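Local structure of carboxylic ester hydrolase (Aspergillus niger, 7K4O) at residues V45-A53 with G475-A483; I55-Y64 with V74-A82. The protein hydrolyses carboxylic ester bonds in tannins as a serine esterase, probably releasing gallic acid. All coordinates share one frame; numbering follows the deposited sequence.

Interaction 1: V45-A53 with G475-A483; sequences VSSEFYPSA and GPFPQTNMA. With MAN (alpha-D-mannopyranose), chain B; NAG (2-acetamido-2-deoxy-beta-D-glucopyranose), chain C; FWN (2-[2-(2-ethoxyethoxy)ethoxy]ethanol), chain S.
Gln479 reaches Ser47 at the bend between strands 28-47 and 50-66 through an extended chain whose CG stands opposite the backbone N (chi1 -174°). Its NE2 donates to Ser47 O at 3.0 Å, the acceptor lying in the amide plane and the donor in the carbonyl plane, while OE1 accepts from mannose O4 at 2.7 Å. Glutamine suits the place because one flat head both gives and takes. The bend is an ST turn, with Ser47 OG receiving Phe49 N.

Packing is tight around Phe477, whose ring edge points at the face of Phe49 in an offset edge-to-face pair, planes 63° apart. Glu48 O, buried and without a hydrogen-bonding partner, lies at the same ring edge, 3.3 Å from Phe477 CD2, and also meets the CA-H of Gln479. Looser is the touch of Pro51 CG on Thr480 CG2 (4.0 Å). Mannose fills this side, its O3 taking a nearly straight bond from Ser52 N. Phe49 O accepts from two waters; one also donates to Pro478 O and accepts from Asn481 N, the other accepts from Met482 N. Waters thus link the bend to the start of helix 481-491, while mannose and the Gln479 amide join it to the residue ahead.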
loop_
_atom_site.group_PDB
_atom_site.type_symbol
_atom_site.label_atom_id
_atom_site.label_comp_id
_atom_site.label_asym_id
_atom_site.label_seq_id
_atom_site.Cartn_x
_atom_site.Cartn_y
_atom_site.Cartn_z
ATOM N N VAL A 45 -10.796 8.728 18.181
ATOM C CA VAL A 45 -10.146 7.960 17.080
ATOM C C VAL A 45 -8.703 8.388 16.996
ATOM O O VAL A 45 -8.370 9.544 17.304
ATOM C CB VAL A 45 -10.906 8.152 15.742
ATOM C CG1 VAL A 45 -12.326 7.617 15.843
ATOM C CG2 VAL A 45 -10.962 9.600 15.335
ATOM N N SER A 46 -7.867 7.491 16.501
ATOM C CA SER A 46 -6.430 7.737 16.343
ATOM C C SER A 46 -5.894 6.702 15.356
ATOM O O SER A 46 -6.450 5.613 15.266
ATOM C CB SER A 46 -5.703 7.648 17.672
ATOM O OG SER A 46 -5.849 6.343 18.188
ATOM N N SER A 47 -4.801 7.061 14.709
ATOM C CA SER A 47 -4.194 6.248 13.630
ATOM C C SER A 47 -2.859 6.853 13.330
ATOM O O SER A 47 -2.666 8.030 13.601
ATOM C CB SER A 47 -5.103 6.251 12.371
ATOM O OG SER A 47 -4.464 5.616 11.291
ATOM N N GLU A 48 -1.963 6.124 12.689
ATOM C CA GLU A 48 -0.763 6.755 12.124
ATOM C C GLU A 48 -1.103 7.556 10.854
ATOM O O GLU A 48 -0.227 8.273 10.388
ATOM C CB GLU A 48 0.293 5.695 11.856
ATOM C CG GLU A 48 0.671 4.956 13.156
ATOM C CD GLU A 48 2.025 4.263 13.134
ATOM O OE1 GLU A 48 2.381 3.697 12.081
ATOM O OE2 GLU A 48 2.759 4.366 14.140
ATOM N N PHE A 49 -2.316 7.381 10.312
ATOM C CA PHE A 49 -2.697 8.012 9.011
ATOM C C PHE A 49 -3.494 9.315 9.177
ATOM O O PHE A 49 -3.753 9.954 8.147
ATOM C CB PHE A 49 -3.510 7.038 8.171
ATOM C CG PHE A 49 -2.693 5.822 7.800
ATOM C CD1 PHE A 49 -1.643 5.955 6.922
ATOM C CD2 PHE A 49 -3.021 4.571 8.291
ATOM C CE1 PHE A 49 -0.888 4.840 6.552
ATOM C CE2 PHE A 49 -2.255 3.465 7.943
ATOM C CZ PHE A 49 -1.188 3.619 7.096
ATOM N N TYR A 50 -3.955 9.629 10.380
ATOM C CA TYR A 50 -4.698 10.881 10.634
ATOM C C TYR A 50 -4.446 11.350 12.061
ATOM O O TYR A 50 -4.177 10.565 12.954
ATOM C CB TYR A 50 -6.186 10.717 10.304
ATOM C CG TYR A 50 -6.879 9.502 10.838
ATOM C CD1 TYR A 50 -7.285 9.385 12.158
ATOM C CD2 TYR A 50 -7.115 8.408 10.006
ATOM C CE1 TYR A 50 -7.911 8.244 12.619
ATOM C CE2 TYR A 50 -7.802 7.300 10.452
ATOM C CZ TYR A 50 -8.188 7.186 11.775
ATOM O OH TYR A 50 -8.823 6.062 12.257
ATOM N N PRO A 51 -4.552 12.663 12.284
ATOM C CA PRO A 51 -4.433 13.197 13.644
ATOM C C PRO A 51 -5.551 12.683 14.540
ATOM O O PRO A 51 -6.676 12.320 14.095
ATOM C CB PRO A 51 -4.554 14.711 13.454
ATOM C CG PRO A 51 -4.297 14.956 11.998
ATOM C CD PRO A 51 -4.721 13.694 11.257
ATOM N N SER A 52 -5.259 12.650 15.851
ATOM C CA SER A 52 -6.256 12.223 16.847
ATOM C C SER A 52 -7.424 13.188 16.867
ATOM O O SER A 52 -7.241 14.415 16.708
ATOM C CB SER A 52 -5.612 12.040 18.206
ATOM O OG SER A 52 -4.646 10.985 18.077
ATOM N N ALA A 53 -8.607 12.667 17.050
ATOM C CA ALA A 53 -9.821 13.502 17.069
ATOM C C ALA A 53 -10.920 12.814 17.857
ATOM O O ALA A 53 -10.867 11.625 18.088
ATOM C CB ALA A 53 -10.309 13.810 15.669
ATOM N N GLY A 475 12.109 7.980 13.297
ATOM C CA GLY A 475 11.728 8.253 11.899
ATOM C C GLY A 475 10.361 8.934 11.880
ATOM O O GLY A 475 9.548 8.724 12.774
ATOM N N PRO A 476 10.101 9.720 10.837
ATOM C CA PRO A 476 8.843 10.444 10.698
ATOM C C PRO A 476 7.794 9.582 9.995
ATOM O O PRO A 476 8.099 8.494 9.520
ATOM C CB PRO A 476 9.241 11.597 9.787
ATOM C CG PRO A 476 10.232 10.964 8.852
ATOM C CD PRO A 476 11.000 9.987 9.716
ATOM N N PHE A 477 6.556 10.068 9.949
ATOM C CA PHE A 477 5.483 9.340 9.243
ATOM C C PHE A 477 4.483 10.371 8.774
ATOM O O PHE A 477 4.183 11.295 9.528
ATOM C CB PHE A 477 4.829 8.308 10.147
ATOM C CG PHE A 477 4.063 7.268 9.376
ATOM C CD1 PHE A 477 4.717 6.204 8.764
ATOM C CD2 PHE A 477 2.697 7.395 9.234
ATOM C CE1 PHE A 477 3.993 5.299 7.992
ATOM C CE2 PHE A 477 1.979 6.481 8.480
ATOM C CZ PHE A 477 2.632 5.443 7.856
ATOM N N PRO A 478 3.944 10.248 7.537
ATOM C CA PRO A 478 2.993 11.253 7.036
ATOM C C PRO A 478 1.609 10.987 7.610
ATOM O O PRO A 478 0.844 10.182 7.107
ATOM C CB PRO A 478 3.108 11.107 5.521
ATOM C CG PRO A 478 3.397 9.604 5.338
ATOM C CD PRO A 478 4.289 9.230 6.525
ATOM N N GLN A 479 1.280 11.669 8.702
ATOM C CA GLN A 479 0.029 11.474 9.445
ATOM C C GLN A 479 -1.047 12.461 8.980
ATOM O O GLN A 479 -2.189 12.338 9.401
ATOM C CB GLN A 479 0.309 11.629 10.943
ATOM C CG GLN A 479 -0.890 11.310 11.836
ATOM C CD GLN A 479 -0.523 11.419 13.324
ATOM O OE1 GLN A 479 0.082 12.423 13.732
ATOM N NE2 GLN A 479 -0.966 10.460 14.126
ATOM N N THR A 480 -0.729 13.373 8.094
ATOM C CA THR A 480 -1.628 14.507 7.776
ATOM C C THR A 480 -1.928 14.543 6.270
ATOM O O THR A 480 -2.081 15.613 5.686
ATOM C CB THR A 480 -1.004 15.802 8.335
ATOM O OG1 THR A 480 0.312 15.999 7.805
ATOM C CG2 THR A 480 -1.059 15.820 9.856
ATOM N N ASN A 481 -1.991 13.380 5.605
ATOM C CA ASN A 481 -2.132 13.399 4.142
ATOM C C ASN A 481 -3.492 13.933 3.705
ATOM O O ASN A 481 -3.536 14.524 2.611
ATOM C CB ASN A 481 -1.857 12.040 3.529
ATOM C CG ASN A 481 -0.397 11.668 3.615
ATOM O OD1 ASN A 481 0.486 12.534 3.765
ATOM N ND2 ASN A 481 -0.110 10.380 3.415
ATOM N N MET A 482 -4.561 13.711 4.448
ATOM C CA MET A 482 -5.891 14.205 4.016
ATOM C C MET A 482 -5.893 15.744 4.052
ATOM O O MET A 482 -6.298 16.405 3.060
ATOM C CB MET A 482 -6.994 13.642 4.888
ATOM C CG MET A 482 -8.358 13.989 4.402
ATOM S SD MET A 482 -8.734 13.255 2.744
ATOM C CE MET A 482 -10.479 13.695 2.755
ATOM N N ALA A 483 -5.333 16.323 5.113
ATOM C CA ALA A 483 -5.255 17.801 5.184
ATOM C C ALA A 483 -4.381 18.332 4.041
ATOM O O ALA A 483 -4.743 19.367 3.436
ATOM C CB ALA A 483 -4.730 18.261 6.550
HETATM C C1 MAN B . -1.323 16.441 18.265
HETATM C C2 MAN B . -2.244 15.499 17.436
HETATM C C3 MAN B . -1.434 14.241 17.132
HETATM C C4 MAN B . -0.188 14.542 16.302
HETATM C C5 MAN B . 0.622 15.649 17.004
HETATM C C6 MAN B . 1.673 16.294 16.156
HETATM O O2 MAN B . -2.620 16.122 16.201
HETATM O O3 MAN B . -2.381 13.376 16.517
HETATM O O4 MAN B . 0.611 13.360 16.202
HETATM O O5 MAN B . -0.199 16.757 17.436
HETATM O O6 MAN B . 2.524 17.253 16.977
HETATM C C1 NAG C . 1.961 19.071 9.627
HETATM C C2 NAG C . 0.594 19.650 9.838
HETATM C C3 NAG C . 0.584 20.449 11.150
HETATM C C4 NAG C . 1.053 19.559 12.299
HETATM C C5 NAG C . 2.421 18.999 11.933
HETATM C C6 NAG C . 2.983 18.038 12.983
HETATM C C7 NAG C . -0.749 20.167 7.927
HETATM C C8 NAG C . -1.146 20.955 6.766
HETATM N N2 NAG C . 0.267 20.489 8.736
HETATM O O3 NAG C . -0.760 20.877 11.416
HETATM O O4 NAG C . 1.169 20.431 13.459
HETATM O O5 NAG C . 2.294 18.262 10.714
HETATM O O6 NAG C . 4.206 17.512 12.562
HETATM O O7 NAG C . -1.442 19.218 8.117
HETATM O O4 FWN S . -9.546 21.564 6.385
HETATM C C5 FWN S . -8.314 20.952 6.194
HETATM C C6 FWN S . -7.445 21.552 5.150
HETATM O O7 FWN S . -6.104 21.711 5.344
HETATM C C8 FWN S . -5.658 22.853 5.964
HETATM C C9 FWN S . -4.357 22.773 6.672
HETATM O O10 FWN S . -4.368 22.483 8.028
HETATM C C11 FWN S . -3.413 23.055 8.850
HETATM C C12 FWN S . -3.380 22.599 10.255
HETATM O O13 FWN S . -4.573 22.711 10.946
HETATM C C14 FWN S . -4.678 22.089 12.178
HETATM C C1 FWN S . -6.003 21.985 12.861
HETATM O O HOH W 1 -1.731 10.374 6.353
HETATM O O HOH W 2 -4.963 12.161 7.074
#

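Interaction 2: I55-Y64 with V74-A82; sequences INYCNVTFAY and VLLEIWLPA. With NAG (2-acetamido-2-deoxy-beta-D-glucopyranose), chain D.
Tyr57 lays its ring over Trp79, an offset stack in which the centroid of the Tyr57 ring is 4.0 Å from that of the six-membered ring of Trp79, with the planes only 11° apart. Its CB starts beside Leu80 O, 3.4 Å away. With CG set between the backbone N and the carbonyl carbon (chi1 59°), the ring is turned toward the partner strand and comes to lie over the indole: CD2 meets Trp79 CG at 3.5 Å, CE2 sits 3.2 Å from Trp79 CD2, CZ comes over Trp79 CE3, and OH ends 3.3 Å from Trp79 CH2. Tyrosine and tryptophan suit this spot because broad flat rings can share a face. The indole is steadied by its own strand, since NE1 donates to the anti lone pair of Glu77 OE1.

Strands 50-66 and 74-81 form a beta hairpin in the antiparallel part of the mixed sheet of this alpha/beta-hydrolase relative. Paired backbone bonds join Cys58 to Leu80, Val60 to Ile78, Phe62 to Leu76 and Tyr64 to Val74, and the side chains of these pairs share one face. There the branched Val74 places CB over the ring of Tyr64, 3.6 Å from its centroid, with Leu76 CG at the ring's edge; Phe62 CZ packs on Leu76 CD1. Aliphatic and aromatic residues fit this buried face, and Cys58 is further tied by a disulfide to Cys10.

The other face carries Asn59, Thr61 and Glu77 beside a sugar. Asn59 ND2 is bonded covalently to NAG C1 (1.5 Å), as befits the asparagine of an Asn-Val-Thr sequon, and Thr61 CG2 lies against the sugar while its OG1 is hydrogen-bonded to Thr36. Past the Cys58-Leu80 pair, a water donates to Asn56 O and accepts from Ala82 N, bridging the two backbones.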
loop_
_atom_site.group_PDB
_atom_site.type_symbol
_atom_site.label_atom_id
_atom_site.label_comp_id
_atom_site.label_asym_id
_atom_site.label_seq_id
_atom_site.Cartn_x
_atom_site.Cartn_y
_atom_site.Cartn_z
ATOM N N ILE A 55 -15.055 12.395 17.123
ATOM C CA ILE A 55 -15.998 12.603 15.976
ATOM C C ILE A 55 -17.407 12.181 16.328
ATOM O O ILE A 55 -17.624 11.305 17.186
ATOM C CB ILE A 55 -15.502 11.899 14.693
ATOM C CG1 ILE A 55 -15.341 10.409 14.904
ATOM C CG2 ILE A 55 -14.202 12.529 14.263
ATOM C CD1 ILE A 55 -14.959 9.650 13.639
ATOM N N ASN A 56 -18.370 12.789 15.631
ATOM C CA ASN A 56 -19.788 12.409 15.658
ATOM C C ASN A 56 -20.183 12.069 14.217
ATOM O O ASN A 56 -19.746 12.820 13.305
ATOM C CB ASN A 56 -20.684 13.573 16.111
ATOM C CG ASN A 56 -20.206 14.140 17.434
ATOM O OD1 ASN A 56 -20.083 13.430 18.406
ATOM N ND2 ASN A 56 -19.926 15.424 17.472
ATOM N N TYR A 57 -21.005 11.054 14.024
ATOM C CA TYR A 57 -21.457 10.688 12.658
ATOM C C TYR A 57 -22.666 9.806 12.691
ATOM O O TYR A 57 -23.054 9.248 13.734
ATOM C CB TYR A 57 -20.279 10.046 11.897
ATOM C CG TYR A 57 -19.699 8.809 12.529
ATOM C CD1 TYR A 57 -18.694 8.909 13.469
ATOM C CD2 TYR A 57 -20.188 7.548 12.204
ATOM C CE1 TYR A 57 -18.156 7.779 14.079
ATOM C CE2 TYR A 57 -19.653 6.415 12.801
ATOM C CZ TYR A 57 -18.663 6.536 13.745
ATOM O OH TYR A 57 -18.174 5.389 14.324
ATOM N N CYS A 58 -23.248 9.650 11.523
ATOM C CA CYS A 58 -24.300 8.700 11.210
ATOM C C CYS A 58 -23.669 7.502 10.538
ATOM O O CYS A 58 -23.157 7.665 9.404
ATOM C CB CYS A 58 -25.343 9.309 10.312
ATOM S SG CYS A 58 -26.738 8.209 10.050
ATOM N N ASN A 59 -23.734 6.354 11.189
ATOM C CA ASN A 59 -23.250 5.093 10.577
ATOM C C ASN A 59 -24.375 4.516 9.739
ATOM O O ASN A 59 -25.389 4.015 10.305
ATOM C CB ASN A 59 -22.775 4.149 11.671
ATOM C CG ASN A 59 -22.541 2.722 11.217
ATOM O OD1 ASN A 59 -22.235 2.507 10.050
ATOM N ND2 ASN A 59 -22.784 1.745 12.117
ATOM N N VAL A 60 -24.186 4.436 8.417
ATOM C CA VAL A 60 -25.196 3.949 7.450
ATOM C C VAL A 60 -24.691 2.628 6.851
ATOM O O VAL A 60 -23.531 2.570 6.423
ATOM C CB VAL A 60 -25.424 4.949 6.305
ATOM C CG1 VAL A 60 -26.396 4.409 5.284
ATOM C CG2 VAL A 60 -25.922 6.281 6.877
ATOM N N THR A 61 -25.548 1.634 6.786
ATOM C CA THR A 61 -25.267 0.473 5.896
ATOM C C THR A 61 -26.456 0.205 5.007
ATOM O O THR A 61 -27.605 0.503 5.341
ATOM C CB THR A 61 -24.824 -0.826 6.590
ATOM O OG1 THR A 61 -25.972 -1.493 7.135
ATOM C CG2 THR A 61 -23.730 -0.609 7.594
ATOM N N PHE A 62 -26.206 -0.419 3.863
ATOM C CA PHE A 62 -27.252 -0.941 2.989
ATOM C C PHE A 62 -26.622 -1.900 1.970
ATOM O O PHE A 62 -25.393 -1.978 1.877
ATOM C CB PHE A 62 -28.028 0.155 2.273
ATOM C CG PHE A 62 -27.187 1.077 1.435
ATOM C CD1 PHE A 62 -26.614 2.194 2.013
ATOM C CD2 PHE A 62 -26.942 0.819 0.104
ATOM C CE1 PHE A 62 -25.813 3.042 1.262
ATOM C CE2 PHE A 62 -26.186 1.696 -0.673
ATOM C CZ PHE A 62 -25.583 2.777 -0.078
ATOM N N ALA A 63 -27.497 -2.649 1.316
ATOM C CA ALA A 63 -27.111 -3.716 0.379
ATOM C C ALA A 63 -27.539 -3.341 -1.027
ATOM O O ALA A 63 -28.549 -2.656 -1.259
ATOM C CB ALA A 63 -27.754 -5.029 0.797
ATOM N N TYR A 64 -26.799 -3.867 -2.001
ATOM C CA TYR A 64 -27.217 -3.852 -3.409
ATOM C C TYR A 64 -26.824 -5.187 -4.052
ATOM O O TYR A 64 -26.101 -5.964 -3.449
ATOM C CB TYR A 64 -26.664 -2.647 -4.158
ATOM C CG TYR A 64 -25.182 -2.623 -4.418
ATOM C CD1 TYR A 64 -24.643 -3.203 -5.555
ATOM C CD2 TYR A 64 -24.316 -1.980 -3.569
ATOM C CE1 TYR A 64 -23.288 -3.114 -5.836
ATOM C CE2 TYR A 64 -22.957 -1.899 -3.813
ATOM C CZ TYR A 64 -22.429 -2.455 -4.957
ATOM O OH TYR A 64 -21.090 -2.348 -5.212
ATOM N N VAL A 74 -23.882 -7.110 -2.163
ATOM C CA VAL A 74 -22.775 -6.228 -1.778
ATOM C C VAL A 74 -23.292 -5.338 -0.631
ATOM O O VAL A 74 -24.422 -4.848 -0.710
ATOM C CB VAL A 74 -22.313 -5.383 -2.968
ATOM C CG1 VAL A 74 -21.119 -4.543 -2.575
ATOM C CG2 VAL A 74 -21.993 -6.237 -4.207
ATOM N N LEU A 75 -22.505 -5.171 0.397
ATOM C CA LEU A 75 -22.813 -4.246 1.505
ATOM C C LEU A 75 -21.876 -3.029 1.382
ATOM O O LEU A 75 -20.666 -3.157 1.241
ATOM C CB LEU A 75 -22.593 -4.918 2.856
ATOM C CG LEU A 75 -23.395 -6.190 3.044
ATOM C CD1 LEU A 75 -23.069 -6.839 4.357
ATOM C CD2 LEU A 75 -24.876 -5.929 2.921
ATOM N N LEU A 76 -22.450 -1.854 1.608
ATOM C CA LEU A 76 -21.673 -0.629 1.792
ATOM C C LEU A 76 -21.889 -0.111 3.211
ATOM O O LEU A 76 -22.987 -0.271 3.778
ATOM C CB LEU A 76 -22.117 0.432 0.781
ATOM C CG LEU A 76 -21.992 0.076 -0.694
ATOM C CD1 LEU A 76 -22.355 1.277 -1.537
ATOM C CD2 LEU A 76 -20.591 -0.416 -1.042
ATOM N N GLU A 77 -20.859 0.498 3.739
ATOM C CA GLU A 77 -20.951 1.209 5.027
ATOM C C GLU A 77 -20.413 2.613 4.779
ATOM O O GLU A 77 -19.292 2.747 4.307
ATOM C CB GLU A 77 -20.187 0.510 6.155
ATOM C CG GLU A 77 -20.263 1.267 7.493
ATOM C CD GLU A 77 -19.878 0.412 8.703
ATOM O OE1 GLU A 77 -19.206 0.907 9.612
ATOM O OE2 GLU A 77 -20.164 -0.827 8.645
ATOM N N ILE A 78 -21.208 3.619 5.152
ATOM C CA ILE A 78 -20.856 5.028 4.889
ATOM C C ILE A 78 -21.103 5.782 6.197
ATOM O O ILE A 78 -22.178 5.626 6.770
ATOM C CB ILE A 78 -21.715 5.579 3.722
ATOM C CG1 ILE A 78 -21.363 4.848 2.400
ATOM C CG2 ILE A 78 -21.506 7.082 3.551
ATOM C CD1 ILE A 78 -22.288 5.187 1.251
ATOM N N TRP A 79 -20.118 6.531 6.616
ATOM C CA TRP A 79 -20.266 7.414 7.794
ATOM C C TRP A 79 -20.513 8.833 7.294
ATOM O O TRP A 79 -19.643 9.376 6.612
ATOM C CB TRP A 79 -19.061 7.332 8.673
ATOM C CG TRP A 79 -18.817 6.005 9.330
ATOM C CD1 TRP A 79 -19.512 4.833 9.178
ATOM C CD2 TRP A 79 -17.759 5.732 10.250
ATOM N NE1 TRP A 79 -18.935 3.850 9.954
ATOM C CE2 TRP A 79 -17.833 4.357 10.584
ATOM C CE3 TRP A 79 -16.727 6.490 10.787
ATOM C CZ2 TRP A 79 -16.943 3.773 11.481
ATOM C CZ3 TRP A 79 -15.824 5.912 11.655
ATOM C CH2 TRP A 79 -15.928 4.556 11.990
ATOM N N LEU A 80 -21.618 9.412 7.740
ATOM C CA LEU A 80 -22.046 10.785 7.349
ATOM C C LEU A 80 -21.801 11.762 8.484
ATOM O O LEU A 80 -22.314 11.586 9.592
ATOM C CB LEU A 80 -23.524 10.750 7.010
ATOM C CG LEU A 80 -23.988 9.859 5.880
ATOM C CD1 LEU A 80 -25.495 9.881 5.771
ATOM C CD2 LEU A 80 -23.374 10.278 4.549
ATOM N N PRO A 81 -20.978 12.788 8.275
ATOM C CA PRO A 81 -20.877 13.864 9.265
ATOM C C PRO A 81 -22.220 14.532 9.559
ATOM O O PRO A 81 -23.156 14.537 8.778
ATOM C CB PRO A 81 -19.958 14.904 8.610
ATOM C CG PRO A 81 -19.203 14.105 7.521
ATOM C CD PRO A 81 -20.118 12.996 7.081
ATOM N N ALA A 82 -22.294 15.130 10.731
ATOM C CA ALA A 82 -23.410 16.022 11.066
ATOM C C ALA A 82 -23.473 17.094 9.968
ATOM O O ALA A 82 -22.428 17.562 9.497
ATOM C CB ALA A 82 -23.152 16.642 12.410
HETATM C C1 NAG D . -22.539 0.348 11.793
HETATM C C2 NAG D . -21.825 -0.308 12.968
HETATM C C3 NAG D . -21.696 -1.800 12.645
HETATM C C4 NAG D . -23.000 -2.378 12.335
HETATM C C5 NAG D . -23.704 -1.599 11.223
HETATM C C6 NAG D . -25.080 -2.059 10.881
HETATM C C7 NAG D . -20.347 1.215 14.180
HETATM C C8 NAG D . -18.982 1.648 14.343
HETATM N N2 NAG D . -20.535 0.253 13.211
HETATM O O3 NAG D . -21.066 -2.424 13.750
HETATM O O4 NAG D . -22.765 -3.678 11.797
HETATM O O5 NAG D . -23.784 -0.222 11.593
HETATM O O6 NAG D . -25.960 -2.199 12.001
HETATM O O7 NAG D . -21.283 1.681 14.808
HETATM O O HOH W 3 -19.743 15.189 12.253
#

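In the fold
Both interactions use strand 50-66: interaction 1 takes the bend leading into it and its early residues, and residues 58-64 pair with 74-80 in interaction 2, which is nested along the chain inside the loop that interaction 1 closes. Their centres lie about 22 Å apart, yet they touch where Val45 CG1 packs on Ile55 CD1 at 4.0 Å. Each borders a protein-linked glycan. Interaction 1 is the more central, its centre lying about 16 Å from the centre of the chain. Its Phe49 lies near, without touching, the probable triad Ser186, His465 and Asp419; Ser186 and His465 also line the gallic acid pocket.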